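Local atomic coordinates of putative glucose-6-phosphate 1-epimerase (Salmonella typhimurium, PDB entry 2HTA), a protein that probably interconverts the alpha and beta anomers of glucose 6-phosphate, acting as a hexose-6-phosphate mutarotase. Residues R221-Y226 against N253-N258; N189-G194 against V234-T239; V246-H251 against V281-A286. All coordinates share one frame; numbering follows the deposited sequence.

Contact 1. Residues R221-Y226 against N253-N258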
loop_
_atom_site.group_PDB
_atom_site.type_symbol
_atom_site.label_atom_id
_atom_site.label_comp_id
_atom_site.label_asym_id
_atom_site.label_seq_id
_atom_site.Cartn_x
_atom_site.Cartn_y
_atom_site.Cartn_z
ATOM N N ARG A 221 -1.340 19.934 2.042
ATOM C CA ARG A 221 -0.402 19.037 1.356
ATOM C C ARG A 221 0.862 18.819 2.174
ATOM O O ARG A 221 1.598 19.778 2.497
ATOM C CB ARG A 221 -0.037 19.564 -0.011
ATOM C CG ARG A 221 0.796 18.601 -0.819
ATOM C CD ARG A 221 1.157 19.302 -2.136
ATOM N NE ARG A 221 2.348 18.679 -2.728
ATOM C CZ ARG A 221 3.308 19.340 -3.368
ATOM N NH1 ARG A 221 3.238 20.660 -3.504
ATOM N NH2 ARG A 221 4.341 18.677 -3.869
ATOM N N THR A 222 1.100 17.537 2.503
ATOM C CA THR A 222 2.201 17.097 3.346
ATOM C C THR A 222 2.875 15.910 2.649
ATOM O O THR A 222 2.179 15.016 2.164
ATOM C CB THR A 222 1.652 16.634 4.722
ATOM O OG1 THR A 222 0.984 17.720 5.330
ATOM C CG2 THR A 222 2.790 16.177 5.656
ATOM N N ASP A 223 4.205 15.932 2.510
ATOM C CA ASP A 223 4.904 14.869 1.789
ATOM C C ASP A 223 6.293 14.787 2.378
ATOM O O ASP A 223 7.168 15.573 2.034
ATOM C CB ASP A 223 4.947 15.148 0.269
ATOM C CG ASP A 223 5.424 13.933 -0.534
ATOM O OD1 ASP A 223 5.788 12.889 0.102
ATOM O OD2 ASP A 223 5.418 13.995 -1.796
ATOM N N ARG A 224 6.470 13.887 3.336
ATOM C CA ARG A 224 7.651 13.856 4.180
ATOM C C ARG A 224 8.228 12.455 4.253
ATOM O O ARG A 224 7.478 11.449 4.390
ATOM C CB ARG A 224 7.317 14.367 5.589
ATOM C CG ARG A 224 7.168 15.925 5.548
ATOM C CD ARG A 224 6.460 16.473 6.731
ATOM N NE ARG A 224 6.459 17.929 6.526
ATOM C CZ ARG A 224 6.534 18.807 7.503
ATOM N NH1 ARG A 224 6.558 18.383 8.766
ATOM N NH2 ARG A 224 6.580 20.106 7.213
ATOM N N VAL A 225 9.557 12.382 4.135
ATOM C CA VAL A 225 10.300 11.151 4.313
ATOM C C VAL A 225 10.958 11.172 5.682
ATOM O O VAL A 225 11.870 11.971 5.943
ATOM C CB VAL A 225 11.432 10.977 3.243
ATOM C CG1 VAL A 225 12.094 9.591 3.425
ATOM C CG2 VAL A 225 10.877 11.218 1.803
ATOM N N TYR A 226 10.477 10.364 6.612
ATOM C CA TYR A 226 11.096 10.311 7.935
ATOM C C TYR A 226 12.345 9.416 7.913
ATOM O O TYR A 226 12.311 8.299 7.419
ATOM C CB TYR A 226 10.025 9.858 8.984
ATOM C CG TYR A 226 8.868 10.852 8.925
ATOM C CD1 TYR A 226 7.801 10.653 8.066
ATOM C CD2 TYR A 226 8.923 12.067 9.650
ATOM C CE1 TYR A 226 6.769 11.593 7.984
ATOM C CE2 TYR A 226 7.926 12.991 9.558
ATOM C CZ TYR A 226 6.852 12.753 8.708
ATOM O OH TYR A 226 5.837 13.671 8.615
ATOM N N ASN A 253 12.911 3.985 5.992
ATOM C CA ASN A 253 12.223 5.240 6.064
ATOM C C ASN A 253 10.738 4.980 6.246
ATOM O O ASN A 253 10.256 3.868 5.968
ATOM C CB ASN A 253 12.362 6.003 4.704
ATOM C CG ASN A 253 13.775 6.046 4.198
ATOM O OD1 ASN A 253 14.050 5.626 3.047
ATOM N ND2 ASN A 253 14.699 6.592 5.021
ATOM N N VAL A 254 10.024 6.001 6.698
ATOM C CA VAL A 254 8.556 6.002 6.611
ATOM C C VAL A 254 8.186 7.242 5.856
ATOM O O VAL A 254 8.877 8.237 6.016
ATOM C CB VAL A 254 7.927 5.994 7.997
ATOM C CG1 VAL A 254 6.372 6.208 7.950
ATOM C CG2 VAL A 254 8.259 4.642 8.654
ATOM N N VAL A 255 7.156 7.178 4.988
ATOM C CA VAL A 255 6.646 8.360 4.342
ATOM C C VAL A 255 5.241 8.671 4.806
ATOM O O VAL A 255 4.417 7.753 4.911
ATOM C CB VAL A 255 6.698 8.220 2.809
ATOM C CG1 VAL A 255 5.883 9.312 2.086
ATOM C CG2 VAL A 255 8.187 8.335 2.421
ATOM N N GLY A 256 5.007 9.920 5.177
ATOM C CA GLY A 256 3.657 10.365 5.462
ATOM C C GLY A 256 3.230 11.292 4.323
ATOM O O GLY A 256 3.966 12.227 3.977
ATOM N N TRP A 257 2.041 11.049 3.744
ATOM C CA TRP A 257 1.626 11.873 2.613
ATOM C C TRP A 257 0.117 12.069 2.665
ATOM O O TRP A 257 -0.638 11.123 2.923
ATOM C CB TRP A 257 1.988 11.165 1.310
ATOM C CG TRP A 257 1.523 11.875 0.078
ATOM C CD1 TRP A 257 1.933 13.086 -0.356
ATOM C CD2 TRP A 257 0.575 11.391 -0.873
ATOM N NE1 TRP A 257 1.280 13.417 -1.535
ATOM C CE2 TRP A 257 0.466 12.362 -1.886
ATOM C CE3 TRP A 257 -0.191 10.217 -0.975
ATOM C CZ2 TRP A 257 -0.397 12.198 -2.988
ATOM C CZ3 TRP A 257 -1.056 10.045 -2.083
ATOM C CH2 TRP A 257 -1.139 11.033 -3.073
ATOM N N ASN A 258 -0.306 13.295 2.401
ATOM C CA ASN A 258 -1.691 13.583 1.978
ATOM C C ASN A 258 -1.616 14.711 0.968
ATOM O O ASN A 258 -0.879 15.651 1.183
ATOM C CB ASN A 258 -2.553 14.004 3.152
ATOM C CG ASN A 258 -3.990 14.326 2.721
ATOM O OD1 ASN A 258 -4.231 15.409 2.207
ATOM N ND2 ASN A 258 -4.951 13.394 2.953
HETATM O O HOH W 1 2.658 15.817 -2.955
#
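Strands 222-226 and 253-258 run antiparallel, their axes 4.6 Å apart at closest approach and their directions 164° from each other. Three hydrogen-bonded pairs, Thr222-Asn258, Arg224-Gly256 and Tyr226-Val254, alternate with the non-hydrogen-bonded pairs Asp223-Trp257 and Val225-Val255. The ladder is uneven at one end: Tyr226 N reaches Val254 O at 2.7 Å, nearly along the C=O axis, whereas the return bond from Val254 N to Tyr226 O is weak at 3.3 Å. On the face bearing Tyr226, the ring presents its edge to the opposite backbone, CE1 lying 3.7 Å from Gly256 N. Gly256 has no side chain there, which leaves the ring edge room to lie close; Tyr226 OH is bonded further on to Gln216.

The other face carries Asp223, Val225, Val255 and Trp257. Both Asp223 and Trp257 have CG anti to the backbone N (chi1 -169° and 176°), and on this face the carboxylate and the indole cross obliquely. Trp257 CD1 meets Asp223 CG at 3.6 Å. Beside them the valines touch through their CG2 methyls. At the strand end, a water accepts from Arg221 NE at 2.9 Å and from Trp257 NE1 at 3.1 Å, joining guanidinium and indole at their edges.

Asp223 probably binds the substrate, as in related enzymes, and Trp257 and Val255 lie against the inferred catalytic residues His179 and Glu282. Two N-H donors hold the water near the aspartate, whose carboxylate lies obliquely against Trp257 CD1, consistent with one wall of a sugar-phosphate pocket.

Contact 2. Residues N189-G194 against V234-T239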
loop_
_atom_site.group_PDB
_atom_site.type_symbol
_atom_site.label_atom_id
_atom_site.label_comp_id
_atom_site.label_asym_id
_atom_site.label_seq_id
_atom_site.Cartn_x
_atom_site.Cartn_y
_atom_site.Cartn_z
ATOM N N ASN A 189 -8.274 16.416 11.425
ATOM C CA ASN A 189 -7.917 16.159 12.817
ATOM C C ASN A 189 -6.867 15.057 13.017
ATOM O O ASN A 189 -6.504 14.749 14.164
ATOM C CB ASN A 189 -9.130 15.883 13.719
ATOM C CG ASN A 189 -9.886 14.646 13.320
ATOM O OD1 ASN A 189 -9.319 13.532 13.228
ATOM N ND2 ASN A 189 -11.180 14.818 13.083
ATOM N N VAL A 190 -6.407 14.463 11.920
ATOM C CA VAL A 190 -5.516 13.299 12.029
ATOM C C VAL A 190 -4.151 13.754 12.518
ATOM O O VAL A 190 -3.655 14.773 12.090
ATOM C CB VAL A 190 -5.395 12.568 10.666
ATOM C CG1 VAL A 190 -4.238 11.560 10.704
ATOM C CG2 VAL A 190 -6.694 11.872 10.373
ATOM N N LYS A 191 -3.578 13.031 13.467
ATOM C CA LYS A 191 -2.151 13.118 13.690
ATOM C C LYS A 191 -1.527 11.727 13.678
ATOM O O LYS A 191 -2.174 10.691 14.047
ATOM C CB LYS A 191 -1.815 13.891 14.961
ATOM C CG LYS A 191 -2.368 13.233 16.202
ATOM C CD LYS A 191 -2.450 14.235 17.396
ATOM C CE LYS A 191 -3.094 13.514 18.600
ATOM N NZ LYS A 191 -2.976 14.233 19.951
ATOM N N VAL A 192 -0.269 11.683 13.245
ATOM C CA VAL A 192 0.487 10.429 13.246
ATOM C C VAL A 192 1.680 10.603 14.167
ATOM O O VAL A 192 2.427 11.575 14.033
ATOM C CB VAL A 192 0.941 10.046 11.810
ATOM C CG1 VAL A 192 1.744 8.715 11.823
ATOM C CG2 VAL A 192 -0.304 9.924 10.904
ATOM N N SER A 193 1.852 9.674 15.103
ATOM C CA SER A 193 2.979 9.731 16.035
ATOM C C SER A 193 3.932 8.591 15.719
ATOM O O SER A 193 3.616 7.735 14.863
ATOM C CB SER A 193 2.466 9.632 17.496
ATOM O OG SER A 193 1.726 8.458 17.660
ATOM N N GLY A 194 5.061 8.548 16.435
ATOM C CA GLY A 194 6.043 7.507 16.303
ATOM C C GLY A 194 6.956 7.768 15.115
ATOM O O GLY A 194 7.708 6.897 14.708
ATOM N N VAL A 234 1.732 5.528 14.700
ATOM C CA VAL A 234 0.361 5.405 15.181
ATOM C C VAL A 234 -0.470 6.524 14.575
ATOM O O VAL A 234 -0.124 7.716 14.742
ATOM C CB VAL A 234 0.282 5.488 16.714
ATOM C CG1 VAL A 234 -1.205 5.393 17.187
ATOM C CG2 VAL A 234 1.184 4.435 17.377
ATOM N N ILE A 235 -1.535 6.148 13.866
ATOM C CA ILE A 235 -2.479 7.128 13.266
ATOM C C ILE A 235 -3.616 7.304 14.301
ATOM O O ILE A 235 -4.254 6.308 14.691
ATOM C CB ILE A 235 -3.120 6.638 11.945
ATOM C CG1 ILE A 235 -1.985 6.248 10.959
ATOM C CG2 ILE A 235 -4.177 7.688 11.377
ATOM C CD1 ILE A 235 -2.456 5.547 9.687
ATOM N N HIS A 236 -3.824 8.530 14.751
ATOM C CA HIS A 236 -4.866 8.796 15.767
ATOM C C HIS A 236 -6.037 9.416 15.046
ATOM O O HIS A 236 -5.881 10.487 14.462
ATOM C CB HIS A 236 -4.318 9.794 16.781
ATOM C CG HIS A 236 -3.045 9.345 17.423
ATOM N ND1 HIS A 236 -3.014 8.752 18.656
ATOM C CD2 HIS A 236 -1.757 9.423 17.005
ATOM C CE1 HIS A 236 -1.762 8.458 18.977
ATOM N NE2 HIS A 236 -0.976 8.853 17.981
ATOM N N ASP A 237 -7.222 8.780 15.150
ATOM C CA ASP A 237 -8.404 9.222 14.438
ATOM C C ASP A 237 -9.570 9.444 15.398
ATOM O O ASP A 237 -10.216 8.491 15.796
ATOM C CB ASP A 237 -8.824 8.169 13.406
ATOM C CG ASP A 237 -9.952 8.657 12.492
ATOM O OD1 ASP A 237 -10.705 9.633 12.791
ATOM O OD2 ASP A 237 -10.102 8.032 11.453
ATOM N N ALA A 238 -9.798 10.691 15.771
ATOM C CA ALA A 238 -10.842 11.057 16.733
ATOM C C ALA A 238 -12.232 10.828 16.123
ATOM O O ALA A 238 -13.181 10.429 16.838
ATOM C CB ALA A 238 -10.669 12.537 17.153
ATOM N N THR A 239 -12.356 11.032 14.807
ATOM C CA THR A 239 -13.657 10.896 14.140
ATOM C C THR A 239 -14.194 9.450 14.073
ATOM O O THR A 239 -15.354 9.183 14.428
ATOM C CB THR A 239 -13.609 11.515 12.763
ATOM O OG1 THR A 239 -13.138 12.878 12.887
ATOM C CG2 THR A 239 -14.987 11.454 12.097
HETATM O O HOH W 2 -9.922 11.649 11.235
HETATM O O HOH W 3 -7.734 12.411 15.480
#
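The oxygen of one bridging water has three partners here: it accepts from Ala238 N at 2.7 Å and can donate to His236 O and to Asn189 O. Acceptors around this water outnumber its protons, so the donated bonds are probably shared. It bridges the segments where they splay, the CA atoms of Asn189 and Ala238 being 7.1 Å apart. Beyond it, Asn189 ND2 gives a bond of 2.8 Å to Thr239 OG1, which lies close to the amide plane.

Towards the other end the backbones close into an antiparallel ladder. Ser193 and Val234 exchange two bonds, while His236 N points to Lys191 O at 2.8 Å, almost along the C=O axis. The imidazole, with CG anti to its own carbonyl carbon (chi1 -56°), turns its edge across the strand. NE2 meets Ser193 OG at 2.7 Å, a hydrogen bond in which either atom may be the donor. Val234 CG1 sits over one face of the ring, offset toward its rim.

On the reverse face Ile235 lies alongside two valines, pointing the same way: its CG2 touches Val190 CG1 at 3.9 Å, and its CG1 touches Val192 CG2. Ile235 and Val192 also pack on Val281. A largely polar face, with Val234 among its residues, and an apolar one turned to strand 278-286 of a second sheet form the layout of a beta-sandwich layer, as in the galactose-mutarotase-like fold of the aldose 1-epimerase family.

Contact 3. Residues V246-H251 against V281-A286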
loop_
_atom_site.group_PDB
_atom_site.type_symbol
_atom_site.label_atom_id
_atom_site.label_comp_id
_atom_site.label_asym_id
_atom_site.label_seq_id
_atom_site.Cartn_x
_atom_site.Cartn_y
_atom_site.Cartn_z
ATOM N N VAL A 246 0.802 1.137 12.398
ATOM C CA VAL A 246 1.463 0.704 11.155
ATOM C C VAL A 246 2.903 0.370 11.521
ATOM O O VAL A 246 3.668 1.270 11.875
ATOM C CB VAL A 246 1.407 1.838 10.079
ATOM C CG1 VAL A 246 1.877 1.319 8.744
ATOM C CG2 VAL A 246 0.018 2.401 9.931
ATOM N N VAL A 247 3.242 -0.923 11.513
ATOM C CA VAL A 247 4.518 -1.384 11.966
ATOM C C VAL A 247 5.406 -1.691 10.759
ATOM O O VAL A 247 4.995 -2.391 9.831
ATOM C CB VAL A 247 4.397 -2.605 12.827
ATOM C CG1 VAL A 247 5.738 -3.033 13.355
ATOM C CG2 VAL A 247 3.446 -2.330 14.020
ATOM N N HIS A 248 6.628 -1.187 10.811
ATOM C CA HIS A 248 7.551 -1.242 9.699
ATOM C C HIS A 248 8.699 -2.169 10.036
ATOM O O HIS A 248 9.262 -2.127 11.172
ATOM C CB HIS A 248 8.094 0.166 9.369
ATOM C CG HIS A 248 7.034 1.228 9.287
ATOM N ND1 HIS A 248 6.246 1.415 8.169
ATOM C CD2 HIS A 248 6.578 2.097 10.224
ATOM C CE1 HIS A 248 5.379 2.391 8.401
ATOM N NE2 HIS A 248 5.573 2.835 9.635
ATOM N N HIS A 249 9.018 -3.059 9.081
ATOM C CA HIS A 249 10.175 -3.971 9.254
ATOM C C HIS A 249 11.044 -4.012 8.022
ATOM O O HIS A 249 10.546 -3.968 6.926
ATOM C CB HIS A 249 9.691 -5.381 9.617
ATOM C CG HIS A 249 9.408 -5.543 11.091
ATOM N ND1 HIS A 249 8.131 -5.618 11.601
ATOM C CD2 HIS A 249 10.251 -5.572 12.160
ATOM C CE1 HIS A 249 8.198 -5.739 12.919
ATOM N NE2 HIS A 249 9.476 -5.685 13.289
ATOM N N HIS A 250 12.361 -4.097 8.227
ATOM C CA HIS A 250 13.343 -4.225 7.155
ATOM C C HIS A 250 13.434 -2.961 6.313
ATOM O O HIS A 250 14.042 -3.007 5.243
ATOM C CB HIS A 250 13.113 -5.475 6.249
ATOM C CG HIS A 250 12.692 -6.696 7.004
ATOM N ND1 HIS A 250 13.471 -7.274 7.981
ATOM C CD2 HIS A 250 11.543 -7.423 6.947
ATOM C CE1 HIS A 250 12.833 -8.313 8.499
ATOM N NE2 HIS A 250 11.664 -8.437 7.883
ATOM N N HIS A 251 12.827 -1.869 6.771
ATOM C CA HIS A 251 12.732 -0.617 6.016
ATOM C C HIS A 251 13.840 0.298 6.423
ATOM O O HIS A 251 14.608 0.000 7.383
ATOM C CB HIS A 251 11.375 0.114 6.407
ATOM C CG HIS A 251 11.396 0.533 7.825
ATOM N ND1 HIS A 251 11.524 -0.399 8.844
ATOM C CD2 HIS A 251 11.501 1.745 8.405
ATOM C CE1 HIS A 251 11.589 0.239 9.999
ATOM N NE2 HIS A 251 11.614 1.533 9.763
ATOM N N VAL A 281 0.650 6.284 5.137
ATOM C CA VAL A 281 1.784 6.018 6.027
ATOM C C VAL A 281 2.471 4.785 5.425
ATOM O O VAL A 281 1.959 3.636 5.505
ATOM C CB VAL A 281 1.356 5.788 7.546
ATOM C CG1 VAL A 281 2.572 5.324 8.433
ATOM C CG2 VAL A 281 0.602 7.027 8.151
ATOM N N GLU A 282 3.619 5.037 4.782
ATOM C CA GLU A 282 4.233 4.093 3.855
ATOM C C GLU A 282 5.480 3.486 4.477
ATOM O O GLU A 282 6.263 4.212 5.101
ATOM C CB GLU A 282 4.645 4.863 2.587
ATOM C CG GLU A 282 3.491 5.704 2.041
ATOM C CD GLU A 282 3.908 6.536 0.841
ATOM O OE1 GLU A 282 4.883 6.182 0.168
ATOM O OE2 GLU A 282 3.205 7.518 0.550
ATOM N N THR A 283 5.683 2.197 4.274
ATOM C CA THR A 283 6.949 1.523 4.666
ATOM C C THR A 283 7.887 1.630 3.500
ATOM O O THR A 283 7.565 1.167 2.390
ATOM C CB THR A 283 6.735 0.038 4.970
ATOM O OG1 THR A 283 5.732 -0.087 5.988
ATOM C CG2 THR A 283 8.012 -0.568 5.492
ATOM N N VAL A 284 9.060 2.198 3.733
ATOM C CA VAL A 284 9.878 2.686 2.597
ATOM C C VAL A 284 11.343 2.300 2.715
ATOM O O VAL A 284 11.895 2.289 3.802
ATOM C CB VAL A 284 9.715 4.236 2.442
ATOM C CG1 VAL A 284 10.674 4.843 1.366
ATOM C CG2 VAL A 284 8.237 4.630 2.106
ATOM N N TYR A 285 11.992 1.999 1.585
ATOM C CA TYR A 285 13.432 1.800 1.592
ATOM C C TYR A 285 13.924 2.699 0.451
ATOM O O TYR A 285 13.929 2.270 -0.672
ATOM C CB TYR A 285 13.765 0.346 1.338
ATOM C CG TYR A 285 15.149 -0.007 1.879
ATOM C CD1 TYR A 285 15.299 -0.861 2.982
ATOM C CD2 TYR A 285 16.298 0.591 1.341
ATOM C CE1 TYR A 285 16.582 -1.185 3.543
ATOM C CE2 TYR A 285 17.609 0.266 1.885
ATOM C CZ TYR A 285 17.736 -0.627 2.953
ATOM O OH TYR A 285 18.991 -0.961 3.467
ATOM N N ALA A 286 14.184 3.976 0.750
ATOM C CA ALA A 286 14.452 4.975 -0.343
ATOM C C ALA A 286 15.830 5.712 -0.189
ATOM O O ALA A 286 16.498 6.022 -1.196
ATOM C CB ALA A 286 13.344 5.987 -0.466
#
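Strands 246-249 and 281-286 run nearly the same way, at 13°, but their axes come no nearer than 7.5 Å and no backbone hydrogen bond joins them. This is the face-to-face approach of two sheets in the beta-sandwich of the aldose 1-epimerase family: strand 242-249 belongs to one sheet and strand 278-286 to another, so the contact is carried mainly by side chains, with no backbone ladder.

At the start of both segments Val246 and Val281 meet obliquely, Val281 CG1 reaching Val246 CB at 4.0 Å. The same methyl lies at the edge of the His248 ring, 4.1 Å from CE1. His248 has CG anti to its carbonyl carbon (chi1 -47°), and its side chain and that of Thr283 lie antiparallel, each passing alongside the other. Its ND1 meets Thr283 OG1 at 2.7 Å in the one hydrogen bond across the segments; either atom could be the donor. Both buried groups have further partners, His248 NE2 bonding Ser233 OG and Thr283 OG1 bonding Gln302 NE2. With both nitrogens engaged, the rotation of the imidazole is fixed.

Glu282, an inferred catalytic residue, points away from this interface and touches His179. Its neighbours Val281 and Thr283 meet the other sheet, so the strand has one surface at the sandwich interior and the other at the active site.

Past His249 the chain turns at His250, whose phi is positive at 68°. The turn folds the His251 ring over His248, whose CB stands 3.4 Å above the centre of that ring. His251 CB touches Thr283 CG2 at 3.6 Å, and Tyr285 brings its ring edge to the turn, with CD1 3.4 Å from His250 O.

Overall arrangement
Along the chain, contact 2 opens first; contact 1 opens before contact 2 closes and closes after contact 3 has opened, so contact 1 interlocks with both, while contacts 2 and 3 follow in series. Contact 1 lies in one sheet, where strand 253-258 is hydrogen-bonded to strand 278-286 of contact 3. Contact 2 lies in another sheet, where strand 232-237 neighbours strand 242-249 of contact 3. Contact 3 therefore joins these two sheets, its centre about 11 Å from that of contact 1 and about 17 Å from that of contact 2. Contacts 1 and 2 do not touch. Asp223 and Glu282 place contacts 1 and 3 at the probable active site; contact 2 lies further out.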